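Local coordinates for protein ASCH domain (Vibrio cholerae TMA 21, PDB 3S9X) that is of unknown function but, as an ASCH domain of the PUA clan, probably binds RNA or another nucleic acid, at residues Asn45-Leu50 / Gly54-Ser59. Sequence-based numbering, arbitrary orientation.
Sequences NVCADL and GEKRAS
L50, in the last turn of helix 41-52, meets E55 and K56 just after the chain has left the helix. Its carbonyl oxygen takes two backbone N-H groups: E55 N at 2.8 Å from L50 O, arriving near the end of the C=O bond though the N-H itself points well off the oxygen, and K56 N at 3.1 Å from the same oxygen, standing above the carbonyl plane rather than on a lone pair. Beside these two bonds the side chains pack: L50 CB touches K56 CB at 3.7 Å, while L50 CD2 lies against E55 CB, also at 3.7 Å. E55 offers L50 only the root of its side chain; bent at chi2 (-78°), the rest turns away and OE1 forms a salt bridge with K119. K56 behaves differently. With CG anti to the backbone N (chi1 171°) and the chain extended through chi3, its methylenes run past the helix, and K56 CD comes 4.0 Å from C47 SG. The bend at chi4 then delivers NZ to the carboxylates of E114 and E116, with a weak bond to A58 O besides. R57 instead folds back along its own segment, R57 NH2 donating to G54 O at 2.9 Å within both the guanidinium and carbonyl planes. G54 has positive phi and ends the helix in a Schellman motif, the turn that leads helix 41-52 into edge strand 58-62 of the ASCH domain's mixed sheet.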
ATOM      1  N   ASN A  45       6.003  -5.663   9.610  1.00  8.89           N
ATOM      2  CA  ASN A  45       6.851  -4.774  10.393  1.00  8.61           C
ATOM      3  C   ASN A  45       8.037  -4.327   9.584  1.00  8.36           C
ATOM      4  O   ASN A  45       8.473  -3.149   9.677  1.00  8.66           O
ATOM      5  CB  ASN A  45       7.226  -5.412  11.726  1.00  9.25           C
ATOM      6  CG  ASN A  45       6.000  -5.595  12.652  1.00  9.01           C
ATOM      7  OD1 ASN A  45       4.957  -5.053  12.346  1.00 10.14           O
ATOM      8  ND2 ASN A  45       6.117  -6.380  13.722  1.00 10.24           N
ATOM      9  N   VAL A  46       8.652  -5.263   8.864  1.00  8.28           N
ATOM     10  CA  VAL A  46       9.756  -4.912   7.936  1.00  8.60           C
ATOM     11  C   VAL A  46       9.281  -3.893   6.903  1.00  9.28           C
ATOM     12  O   VAL A  46       9.943  -2.866   6.656  1.00  9.41           O
ATOM     13  CB  VAL A  46      10.384  -6.198   7.286  1.00  9.36           C
ATOM     14  CG1 VAL A  46      11.146  -5.832   5.978  1.00 11.64           C
ATOM     15  CG2 VAL A  46      11.255  -6.928   8.285  1.00 10.78           C
ATOM     16  N   CYS A  47       8.118  -4.116   6.314  1.00  8.91           N
ATOM     17  CA  CYS A  47       7.633  -3.155   5.299  1.00  9.66           C
ATOM     18  C   CYS A  47       7.286  -1.783   5.892  1.00  8.43           C
ATOM     19  O   CYS A  47       7.573  -0.788   5.244  1.00  8.19           O
ATOM     20  CB  CYS A  47       6.430  -3.681   4.552  1.00 10.53           C
ATOM     21  SG  CYS A  47       6.889  -4.844   3.229  1.00 12.56           S
ATOM     22  N   ALA A  48       6.711  -1.738   7.093  1.00  8.65           N
ATOM     23  CA  ALA A  48       6.449  -0.412   7.663  1.00  7.35           C
ATOM     24  C   ALA A  48       7.770   0.350   7.775  1.00  7.47           C
ATOM     25  O   ALA A  48       7.837   1.550   7.530  1.00  8.83           O
ATOM     26  CB  ALA A  48       5.773  -0.541   8.985  1.00  9.22           C
ATOM     27  N   ASP A  49       8.838  -0.338   8.217  1.00  8.18           N
ATOM     28  CA  ASP A  49      10.118   0.296   8.383  1.00  8.89           C
ATOM     29  C   ASP A  49      10.781   0.653   7.054  1.00  8.17           C
ATOM     30  O   ASP A  49      11.405   1.704   6.951  1.00  8.79           O
ATOM     31  CB  ASP A  49      11.071  -0.624   9.204  1.00  9.82           C
ATOM     32  CG  ASP A  49      12.228   0.120   9.730  1.00 10.63           C
ATOM     33  OD1 ASP A  49      12.037   1.031  10.535  1.00 15.81           O
ATOM     34  OD2 ASP A  49      13.337  -0.221   9.313  1.00 14.83           O
ATOM     35  N   LEU A  50      10.661  -0.192   6.047  1.00  8.60           N
ATOM     36  CA  LEU A  50      11.154   0.139   4.716  1.00  8.41           C
ATOM     37  C   LEU A  50      10.460   1.358   4.204  1.00  8.02           C
ATOM     38  O   LEU A  50      11.071   2.224   3.542  1.00  9.66           O
ATOM     39  CB  LEU A  50      10.919  -1.033   3.745  1.00  8.40           C
ATOM     40  CG  LEU A  50      11.797  -2.245   3.877  1.00  9.23           C
ATOM     41  CD1 LEU A  50      11.221  -3.350   3.009  1.00 10.12           C
ATOM     42  CD2 LEU A  50      13.291  -1.961   3.538  1.00 11.27           C
ATOM     43  N   GLY A  54      12.062   5.266   3.334  1.00 10.68           N
ATOM     44  CA  GLY A  54      12.129   5.602   1.931  1.00 11.28           C
ATOM     45  C   GLY A  54      12.623   4.514   1.010  1.00 11.27           C
ATOM     46  O   GLY A  54      12.892   4.773  -0.163  1.00 11.44           O
ATOM     47  N   GLU A  55      12.765   3.298   1.533  1.00 10.16           N
ATOM     48  CA  GLU A  55      13.177   2.176   0.723  1.00 10.95           C
ATOM     49  C   GLU A  55      12.046   1.472  -0.052  1.00 11.44           C
ATOM     50  O   GLU A  55      12.267   0.935  -1.124  1.00 12.60           O
ATOM     51  CB  GLU A  55      13.872   1.165   1.617  1.00 12.10           C
ATOM     52  CG  GLU A  55      15.192   1.542   2.178  1.00 17.21           C
ATOM     53  CD  GLU A  55      16.200   1.357   1.067  1.00 22.75           C
ATOM     54  OE1 GLU A  55      16.580   0.174   0.723  1.00 26.35           O
ATOM     55  OE2 GLU A  55      16.529   2.417   0.505  1.00 32.68           O
ATOM     56  N   LYS A  56      10.835   1.520   0.487  1.00  9.84           N
ATOM     57  CA  LYS A  56       9.651   0.959  -0.151  1.00  7.97           C
ATOM     58  C   LYS A  56       8.781   2.151  -0.486  1.00  8.00           C
ATOM     59  O   LYS A  56       8.352   2.883   0.394  1.00  8.82           O
ATOM     60  CB  LYS A  56       8.926  -0.049   0.732  1.00  8.13           C
ATOM     61  CG  LYS A  56       7.562  -0.485   0.155  1.00  8.98           C
ATOM     62  CD  LYS A  56       6.981  -1.696   0.814  1.00  8.67           C
ATOM     63  CE  LYS A  56       5.870  -2.321  -0.001  1.00 11.22           C
ATOM     64  NZ  LYS A  56       6.514  -3.082  -1.126  1.00 13.16           N
ATOM     65  N   ARG A  57       8.570   2.331  -1.804  1.00  8.48           N
ATOM     66  CA  ARG A  57       7.880   3.523  -2.334  1.00  8.14           C
ATOM     67  C   ARG A  57       6.759   3.133  -3.288  1.00  7.49           C
ATOM     68  O   ARG A  57       6.208   3.985  -4.001  1.00  8.86           O
ATOM     69  CB  ARG A  57       8.919   4.423  -3.049  1.00 10.29           C
ATOM     70  CG  ARG A  57      10.070   4.871  -2.166  1.00 12.88           C
ATOM     71  CD  ARG A  57      11.019   5.766  -2.954  1.00 14.63           C
ATOM     72  NE  ARG A  57      11.625   5.055  -4.102  1.00 14.66           N
ATOM     73  CZ  ARG A  57      12.610   4.158  -4.051  1.00 16.37           C
ATOM     74  NH1 ARG A  57      12.996   3.572  -5.194  1.00 20.53           N
ATOM     75  NH2 ARG A  57      13.230   3.867  -2.885  1.00 17.22           N
ATOM     76  N   ALA A  58       6.384   1.844  -3.298  1.00  8.14           N
ATOM     77  CA  ALA A  58       5.360   1.348  -4.234  1.00  9.08           C
ATOM     78  C   ALA A  58       4.827   0.057  -3.655  1.00  8.64           C
ATOM     79  O   ALA A  58       5.442  -0.606  -2.797  1.00  9.37           O
ATOM     80  CB  ALA A  58       5.939   1.136  -5.620  1.00 10.71           C
ATOM     81  N   SER A  59       3.662  -0.313  -4.137  1.00  8.63           N
ATOM     82  CA  SER A  59       2.993  -1.564  -3.827  1.00  8.38           C
ATOM     83  C   SER A  59       2.079  -1.947  -4.951  1.00  8.56           C
ATOM     84  O   SER A  59       1.829  -1.134  -5.824  1.00  8.94           O
ATOM     85  CB  SER A  59       2.241  -1.433  -2.539  1.00 10.91           C
ATOM     86  OG  SER A  59       1.116  -0.599  -2.625  1.00 15.68           O
TER